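Glycinin A3B4 subunit (Glycine max, PDB 2D5F) serves as an 11S seed storage globulin of soybean, a two-cupin protein that assembles into trimers and, once matured, into hexamers. Local coordinates at the interface of chains A and B. Coordinates in Å, arbitrary orientation; residue numbers count along the deposited sequence, not the author numbering. Chains: chain A/B, glycinin A3B4 subunit.

The interface of chains A and B. Residues chain A 7-10, 428; chain B 157, 159, 161, 176.
In B:Asp157 CG is turned in over the backbone, flanked by N and C (chi1 51°), and this lifts the carboxylate toward the N-terminal stretch of chain A. B:Arg161 reaches out with a nearly straight chain, so that its guanidinium arrives beside that carboxylate. OD1 of B:Asp157 uses its anti lone pair to accept the backbone N-H of A:Cys9, a somewhat bent hydrogen bond of 3.1 Å from N to OD1. The other oxygen, OD2, has two donors from its own chain, one being the backbone N of B:Asn159. The second, NH2 of B:Arg161, comes nearly straight (173° at H) to OD2 of B:Asp157 at 2.9 Å, from above the carboxylate plane. NH2 of B:Arg161 also makes a salt bridge of 2.6 Å to OD1 of B:Asp157, so the acid is held against rotation and its charge is probably stabilised. An alanine here removes the acceptor for the A:Cys9 N-H and the partner of B:Arg161, and would probably loosen the N-terminal stretch and let the guanidinium drift. That guanidinium turns its edge to the backbone linking A:Cys9 and A:Gln10, while NH1 of B:Arg161 lies at the ring edge of A:Phe428, 3.9 Å from CZ. The side chains of A:Asn7 and B:Asn159 cross at about a right angle; ND2 of A:Asn7 sits 2.7 Å from OD1 of B:Asn159, but its hydrogens are not directed there. The bent A:Gln10 chain brings OE1 and NE2 equally near the carbonyl O of B:Thr176, 3.1 Å each: a contact without a hydrogen bond, the OE1 pair unfavourable as modelled. Here two copies of the two-cupin subunit meet, not as an exact two-fold, probably at a joint within the trimer: the first modelled residues of chain A against chain B loops and 3-10 helix 174-176, flanked by A:Phe428 between strands 421-424 and 429-435.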
# COMPACT_ATOMS: atom_id res chain seq x y z
N ASN A 7 27.63 -11.71 -15.48
CA ASN A 7 27.20 -12.43 -16.72
C ASN A 7 26.81 -13.86 -16.37
O ASN A 7 26.95 -14.77 -17.19
CB ASN A 7 28.34 -12.45 -17.74
CG ASN A 7 28.83 -11.05 -18.09
OD1 ASN A 7 29.80 -10.88 -18.83
ND2 ASN A 7 28.15 -10.04 -17.56
N GLU A 8 26.31 -14.05 -15.15
CA GLU A 8 25.91 -15.37 -14.68
C GLU A 8 24.83 -16.02 -15.54
O GLU A 8 24.70 -17.24 -15.56
CB GLU A 8 25.42 -15.26 -13.23
CG GLU A 8 26.28 -14.33 -12.37
CD GLU A 8 25.94 -14.39 -10.90
OE1 GLU A 8 26.44 -13.53 -10.14
OE2 GLU A 8 25.18 -15.31 -10.49
N CYS A 9 24.06 -15.21 -16.26
CA CYS A 9 23.01 -15.75 -17.10
C CYS A 9 23.35 -15.77 -18.58
O CYS A 9 22.53 -16.18 -19.41
CB CYS A 9 21.71 -14.99 -16.89
SG CYS A 9 20.94 -15.24 -15.26
N GLN A 10 24.54 -15.32 -18.93
CA GLN A 10 24.97 -15.32 -20.31
C GLN A 10 25.38 -16.77 -20.57
O GLN A 10 26.55 -17.07 -20.76
CB GLN A 10 26.16 -14.37 -20.50
CG GLN A 10 26.39 -13.94 -21.93
CD GLN A 10 26.98 -12.54 -22.01
OE1 GLN A 10 28.05 -12.27 -21.45
NE2 GLN A 10 26.28 -11.64 -22.69
N PHE A 428 13.54 -15.95 -21.72
CA PHE A 428 13.91 -16.98 -22.70
C PHE A 428 12.61 -17.67 -23.12
O PHE A 428 11.74 -17.93 -22.29
CB PHE A 428 14.87 -18.02 -22.10
CG PHE A 428 16.31 -17.56 -22.00
CD1 PHE A 428 17.35 -18.47 -22.15
CD2 PHE A 428 16.62 -16.23 -21.71
CE1 PHE A 428 18.68 -18.08 -22.03
CE2 PHE A 428 17.95 -15.82 -21.58
CZ PHE A 428 18.99 -16.75 -21.74
N ASP B 157 21.16 -10.63 -15.82
CA ASP B 157 22.41 -9.99 -15.42
C ASP B 157 22.43 -8.61 -16.02
O ASP B 157 21.57 -8.26 -16.83
CB ASP B 157 23.64 -10.83 -15.81
CG ASP B 157 23.65 -11.24 -17.26
OD1 ASP B 157 23.93 -12.42 -17.51
OD2 ASP B 157 23.39 -10.39 -18.14
N ASN B 159 23.66 -7.26 -18.40
CA ASN B 159 23.86 -7.11 -19.84
C ASN B 159 22.58 -6.73 -20.58
O ASN B 159 21.50 -7.25 -20.29
CB ASN B 159 24.37 -8.41 -20.47
CG ASN B 159 25.78 -8.76 -20.05
OD1 ASN B 159 26.00 -9.32 -18.98
ND2 ASN B 159 26.75 -8.41 -20.89
N ARG B 161 19.81 -6.88 -23.33
CA ARG B 161 19.38 -7.98 -24.19
C ARG B 161 18.10 -7.61 -24.91
O ARG B 161 17.22 -6.97 -24.34
CB ARG B 161 19.13 -9.26 -23.39
CG ARG B 161 20.25 -9.67 -22.47
CD ARG B 161 20.02 -11.05 -21.90
NE ARG B 161 20.99 -11.33 -20.85
CZ ARG B 161 21.50 -12.53 -20.60
NH1 ARG B 161 21.14 -13.57 -21.34
NH2 ARG B 161 22.37 -12.69 -19.62
N THR B 176 28.58 -7.09 -25.16
CA THR B 176 28.13 -8.16 -24.27
C THR B 176 28.64 -9.54 -24.67
O THR B 176 28.88 -10.39 -23.81
CB THR B 176 26.59 -8.21 -24.19
OG1 THR B 176 26.05 -8.52 -25.48
CG2 THR B 176 26.04 -6.88 -23.71